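PDB 4PUX: uncharacterized protein from Acinetobacter baumannii, which is of unknown function but belongs to the DUF3237 family and folds as a beta-barrel-like antiparallel sheet. Local coordinates for residues A[81-84]-A[85-89]; A[98-101]-A[102-105]. All coordinates share one frame; numbering follows the deposited sequence. Where two conformers were deposited one is given.

Interaction 1 of 2, residues A[81-84]-A[85-89]; sequences LETD and DGALI. With EDO (1,2-ethanediol), chain E; EDO (1,2-ethanediol), chain B.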
ATOM      1  N   LEU A  81      -8.543  -5.704   8.404  1.00  8.69           N
ATOM      2  CA  LEU A  81      -7.980  -5.219   9.677  1.00  8.48           C
ATOM      3  C   LEU A  81      -8.873  -5.626  10.844  1.00  8.55           C
ATOM      4  O   LEU A  81     -10.128  -5.553  10.730  1.00  9.44           O
ATOM      5  CB  LEU A  81      -7.855  -3.700   9.662  1.00  9.25           C
ATOM      6  CG  LEU A  81      -7.257  -3.047   8.406  1.00  8.45           C
ATOM      7  CD1 LEU A  81      -7.160  -1.552   8.573  1.00 11.05           C
ATOM      8  CD2 LEU A  81      -5.898  -3.674   8.058  1.00  9.21           C
ATOM      9  N   GLU A  82      -8.254  -5.944  11.966  1.00  9.00           N
ATOM     10  CA  GLU A  82      -8.929  -6.153  13.252  1.00  9.37           C
ATOM     11  C   GLU A  82      -8.303  -5.200  14.271  1.00  7.84           C
ATOM     12  O   GLU A  82      -7.135  -5.322  14.611  1.00  9.68           O
ATOM     13  CB  GLU A  82      -8.855  -7.595  13.741  1.00 10.40           C
ATOM     14  CG  GLU A  82      -9.573  -7.824  15.075  1.00 11.17           C
ATOM     15  CD  GLU A  82      -9.413  -9.226  15.675  1.00 13.70           C
ATOM     16  OE1 GLU A  82      -8.323  -9.797  15.591  1.00 17.16           O
ATOM     17  OE2 GLU A  82     -10.355  -9.709  16.370  1.00 18.77           O
ATOM     18  N   THR A  83      -9.074  -4.195  14.717  1.00  8.26           N
ATOM     19  CA  THR A  83      -8.525  -3.261  15.680  1.00  8.69           C
ATOM     20  C   THR A  83      -8.332  -3.922  17.052  1.00  9.31           C
ATOM     21  O   THR A  83      -8.915  -4.975  17.359  1.00  9.21           O
ATOM     22  CB  THR A  83      -9.438  -1.987  15.870  1.00  9.82           C
ATOM     23  OG1 THR A  83     -10.674  -2.379  16.493  1.00 10.09           O
ATOM     24  CG2 THR A  83      -9.642  -1.324  14.527  1.00 10.25           C
ATOM     25  N   ASP A  84      -7.507  -3.281  17.874  1.00 10.42           N
ATOM     26  CA  ASP A  84      -7.270  -3.748  19.239  1.00 10.27           C
ATOM     27  C   ASP A  84      -8.556  -3.941  20.060  1.00 11.01           C
ATOM     28  O   ASP A  84      -8.634  -4.858  20.861  1.00 12.96           O
ATOM     29  CB  ASP A  84      -6.220  -2.871  19.961  1.00 11.00           C
ATOM     30  CG  ASP A  84      -6.621  -1.385  20.107  1.00 12.08           C
ATOM     31  OD1 ASP A  84      -7.641  -0.927  19.547  1.00 13.00           O
ATOM     32  OD2 ASP A  84      -5.859  -0.683  20.844  1.00 14.93           O
ATOM     33  N   ASP A  85      -9.574  -3.093  19.811  1.00 11.11           N
ATOM     34  CA  ASP A  85     -10.870  -3.196  20.470  1.00 12.71           C
ATOM     35  C   ASP A  85     -11.944  -4.019  19.725  1.00 13.09           C
ATOM     36  O   ASP A  85     -13.134  -3.948  20.085  1.00 16.79           O
ATOM     37  CB  ASP A  85     -11.393  -1.829  20.973  1.00 13.16           C
ATOM     38  CG  ASP A  85     -11.462  -0.745  19.906  1.00 15.33           C
ATOM     39  OD1 ASP A  85     -10.974  -0.889  18.778  1.00 13.61           O
ATOM     40  OD2 ASP A  85     -12.064   0.320  20.226  1.00 24.64           O
ATOM     41  N   GLY A  86     -11.539  -4.719  18.646  1.00 10.65           N
ATOM     42  CA  GLY A  86     -12.372  -5.744  18.022  1.00 11.70           C
ATOM     43  C   GLY A  86     -13.185  -5.373  16.796  1.00 13.76           C
ATOM     44  O   GLY A  86     -13.963  -6.203  16.304  1.00 16.91           O
ATOM     45  N   ALA A  87     -13.006  -4.174  16.268  1.00 10.79           N
ATOM     46  CA  ALA A  87     -13.702  -3.767  15.041  1.00 10.19           C
ATOM     47  C   ALA A  87     -13.012  -4.350  13.786  1.00 11.35           C
ATOM     48  O   ALA A  87     -11.780  -4.513  13.769  1.00 10.65           O
ATOM     49  CB  ALA A  87     -13.740  -2.237  14.935  1.00 11.74           C
ATOM     50  N   LEU A  88     -13.822  -4.771  12.825  1.00  9.60           N
ATOM     51  CA  LEU A  88     -13.334  -5.218  11.507  1.00  9.12           C
ATOM     52  C   LEU A  88     -13.423  -4.093  10.491  1.00  9.02           C
ATOM     53  O   LEU A  88     -14.483  -3.408  10.387  1.00 10.05           O
ATOM     54  CB  LEU A  88     -14.091  -6.445  11.009  1.00 10.06           C
ATOM     55  CG  LEU A  88     -13.972  -7.676  11.880  1.00 11.85           C
ATOM     56  CD1 LEU A  88     -14.956  -8.775  11.431  1.00 14.17           C
ATOM     57  CD2 LEU A  88     -12.517  -8.240  11.885  1.00 13.87           C
ATOM     58  N   ILE A  89     -12.347  -3.908   9.731  1.00  8.71           N
ATOM     59  CA  ILE A  89     -12.263  -2.882   8.697  1.00  9.12           C
ATOM     60  C   ILE A  89     -11.702  -3.474   7.400  1.00  7.62           C
ATOM     61  O   ILE A  89     -10.577  -3.976   7.390  1.00  9.04           O
ATOM     62  CB  ILE A  89     -11.406  -1.656   9.113  1.00  9.00           C
ATOM     63  CG1 ILE A  89     -11.752  -1.137  10.539  1.00  9.47           C
ATOM     64  CG2 ILE A  89     -11.422  -0.572   8.010  1.00  9.41           C
ATOM     65  CD1 ILE A  89     -10.804  -0.097  11.067  1.00 10.29           C
TER
HETATM   66  C1  EDO E 204     -15.843  -1.688  18.159  1.00 43.11           C
HETATM   67  O1  EDO E 204     -16.838  -1.111  17.316  1.00 42.71           O
HETATM   68  C2  EDO E 204     -14.809  -0.618  18.425  1.00 39.11           C
HETATM   69  O2  EDO E 204     -15.262   0.256  19.477  1.00 53.57           O
HETATM   70  C1  EDO B 201      -5.619  -7.208  17.714  0.50 22.13           C
HETATM   71  O1  EDO B 201      -6.093  -8.566  17.588  0.50 18.83           O
HETATM   72  C2  EDO B 201      -4.632  -7.113  18.898  0.50 22.12           C
HETATM   73  O2  EDO B 201      -4.266  -5.733  19.115  0.50 18.79           O
HETATM   74  O   HOH W   1     -13.541  -8.917  16.168  1.00 46.01           O
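Thr83 and Asp85 meet through their polar ends. Thr83 OG1 donates its proton to Asp85 OD1 at 2.7 Å, on the anti side of the carboxylate and 23° out of its plane. The same hydroxyl accepts from the backbone: Ala87 N lies 3.0 Å from Thr83 OG1. A chi1 of 67° sets OG1 between the backbone N and carbonyl carbon of Thr83, facing into the turn. The methyl branch takes another course, and Thr83 CG2 touches Ile89 CD1 at 3.9 Å, the two side chains crossing at about a right angle.

These contacts close the beta hairpin of strands 73-83 and 88-99. Its tip is a type I turn from Thr83 to Gly86 with a G1 bulge. Gly86 N bonds to Thr83 O at 2.9 Å, and Thr83 N to Ala87 O at 2.9 Å. Gly86 has a positive phi of 98°, where a CB would press on the carbonyl O of Asp85. Further back, Leu81 and Ile89 form a hydrogen-bonded antiparallel pair, with CB atoms 4.1 Å apart.

Asp85 is also held from outside, by a salt bridge to Lys132 and a hydrogen bond to Tyr133. On the opposite face of the hairpin from Leu81 and Ile89, Glu82 extends to a salt bridge with Arg56. One water donates to both Glu82 OE2 and Gly86 O, at 2.7 Å from the latter.

Interaction 2 of 2, residues A[98-101]-A[102-105]; sequences HGSA and ETLK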
ATOM      1  N   HIS A  98       7.730   2.004  -8.715  1.00 10.97           N
ATOM      2  CA  HIS A  98       8.657   2.082  -9.843  1.00 11.35           C
ATOM      3  C   HIS A  98       9.969   2.674  -9.356  1.00 12.04           C
ATOM      4  O   HIS A  98      10.004   3.330  -8.302  1.00 11.77           O
ATOM      5  CB  HIS A  98       8.071   2.860 -11.032  1.00 12.04           C
ATOM      6  CG  HIS A  98       7.743   4.299 -10.733  1.00 10.00           C
ATOM      7  ND1 HIS A  98       8.703   5.288 -10.682  1.00 11.57           N
ATOM      8  CD2 HIS A  98       6.558   4.926 -10.555  1.00 11.05           C
ATOM      9  CE1 HIS A  98       8.126   6.453 -10.450  1.00 12.02           C
ATOM     10  NE2 HIS A  98       6.826   6.260 -10.359  1.00 11.89           N
ATOM     11  N   GLY A  99      11.067   2.391 -10.066  1.00 13.04           N
ATOM     12  CA  GLY A  99      12.337   3.020  -9.726  1.00 12.46           C
ATOM     13  C   GLY A  99      12.224   4.538  -9.645  1.00 12.70           C
ATOM     14  O   GLY A  99      11.491   5.155 -10.440  1.00 13.78           O
ATOM     15  N   SER A 100      12.907   5.147  -8.675  1.00 12.85           N
ATOM     16  CA  SER A 100      12.918   6.612  -8.573  1.00 12.55           C
ATOM     17  C   SER A 100      13.617   7.215  -9.796  1.00 13.19           C
ATOM     18  O   SER A 100      14.451   6.564 -10.447  1.00 13.85           O
ATOM     19  CB  SER A 100      13.614   7.112  -7.320  1.00 13.92           C
ATOM     20  OG  SER A 100      15.005   6.970  -7.394  1.00 15.68           O
ATOM     21  N   ALA A 101      13.304   8.457 -10.085  1.00 13.70           N
ATOM     22  CA  ALA A 101      13.874   9.118 -11.275  1.00 12.21           C
ATOM     23  C   ALA A 101      15.422   9.124 -11.210  1.00 14.15           C
ATOM     24  O   ALA A 101      16.097   8.885 -12.212  1.00 14.17           O
ATOM     25  CB  ALA A 101      13.318  10.533 -11.396  1.00 15.91           C
ATOM     26  N   GLU A 102      15.976   9.427 -10.043  1.00 14.36           N
ATOM     27  CA  GLU A 102      17.435   9.447  -9.884  1.00 14.53           C
ATOM     28  C   GLU A 102      18.065   8.066 -10.011  1.00 14.16           C
ATOM     29  O   GLU A 102      19.125   7.928 -10.643  1.00 14.62           O
ATOM     30  CB  GLU A 102      17.854  10.125  -8.564  1.00 16.60           C
ATOM     31  CG  GLU A 102      19.367  10.195  -8.320  1.00 20.15           C
ATOM     32  CD  GLU A 102      20.177  10.940  -9.399  1.00 21.08           C
ATOM     33  OE1 GLU A 102      19.607  11.716 -10.196  1.00 22.35           O
ATOM     34  OE2 GLU A 102      21.416  10.753  -9.418  1.00 28.35           O
ATOM     35  N   THR A 103      17.455   7.049  -9.378  1.00 13.40           N
ATOM     36  CA  THR A 103      17.944   5.670  -9.510  1.00 14.11           C
ATOM     37  C   THR A 103      17.993   5.260 -10.995  1.00 14.12           C
ATOM     38  O   THR A 103      18.979   4.674 -11.459  1.00 15.08           O
ATOM     39  CB  THR A 103      17.097   4.700  -8.656  1.00 13.94           C
ATOM     40  OG1 THR A 103      17.409   4.873  -7.270  1.00 19.67           O
ATOM     41  CG2 THR A 103      17.341   3.254  -9.023  1.00 17.69           C
ATOM     42  N   LEU A 104      16.914   5.516 -11.727  1.00 13.21           N
ATOM     43  CA  LEU A 104      16.867   5.130 -13.147  1.00 13.37           C
ATOM     44  C   LEU A 104      17.884   5.930 -13.974  1.00 14.02           C
ATOM     45  O   LEU A 104      18.480   5.371 -14.895  1.00 13.82           O
ATOM     46  CB  LEU A 104      15.443   5.209 -13.717  1.00 15.42           C
ATOM     47  CG  LEU A 104      14.447   4.276 -13.002  1.00 18.63           C
ATOM     48  CD1 LEU A 104      13.044   4.518 -13.532  1.00 23.46           C
ATOM     49  CD2 LEU A 104      14.817   2.829 -13.156  1.00 21.99           C
ATOM     50  N   LYS A 105      18.084   7.217 -13.654  1.00 13.81           N
ATOM     51  CA  LYS A 105      19.137   8.029 -14.336  0.60 11.90           C
ATOM     52  C   LYS A 105      20.530   7.393 -14.145  1.00 13.39           C
ATOM     53  O   LYS A 105      21.324   7.227 -15.111  1.00 16.14           O
ATOM     54  CB  LYS A 105      19.158   9.472 -13.819  0.60 14.28           C
ATOM     55  CG  LYS A 105      20.239  10.329 -14.506  0.60 18.23           C
ATOM     56  CD  LYS A 105      20.509  11.654 -13.849  0.60 22.60           C
ATOM     57  CE  LYS A 105      21.746  12.319 -14.460  0.60 27.00           C
ATOM     58  NZ  LYS A 105      23.018  11.885 -13.802  0.60 32.75           N
TER
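A serine N-cap starts helix 101-108 directly after strand 88-99. Ser100 is the cap residue, and Thr103 N donates to Ser100 OG at 3.2 Å with an N-H...acceptor angle of 162°. The side chain thus takes up an N-H of the first turn, which has no carbonyl of an earlier helical turn to bond to. A chi1 of 73° turns Ser100 OG in over its own backbone, toward this N-H.

Thr103 OG1 also lies beside the cap, 3.2 Å from Ser100 OG, but this is a weak contact at best, since the hydroxyl proton has another acceptor within reach. The stronger partner of the Thr103 hydroxyl is the backbone N of Asn117, just before strand 118-127. Val113 and Lys116 touch the same threonine, so the first turn is packed against the chain that returns to the sheet.

The main-chain bonds of the helix follow at once. Leu104 N donates to Ser100 O at 3.0 Å, and Lys105 N to Ala101 O. The Leu104 side chain lies back over the strand end, where Leu104 CD1 comes within 3.5 Å of Gly99 O.

That carbonyl has a polar partner in His98, whose ring also meets that of Tyr119 with the planes nearly parallel. His98 ND1 donates to Gly99 O at 2.8 Å; the acceptor lies in the imidazole plane, while ND1 stands 45° out of the carbonyl plane.

In the fold
Interactions 1 and 2 mark the two ends of strand 88-99. Residues 81-89 make the hairpin turn that leads into it, and residues 98-105 carry the chain out of it into helix 101-108. Their centres are 37 Å apart, their nearest atoms about 22 Å, and they do not touch. They lie on opposite sides of the chain's centre, each centred about 19 Å from it. Both reach the same curled antiparallel sheet, in which strand 88-99 pairs with 73-83 and 118-127. The function is unknown, so neither contact can be tied to an active site. The two ethanediol molecules near interaction 1 probably come from the crystallisation liquor.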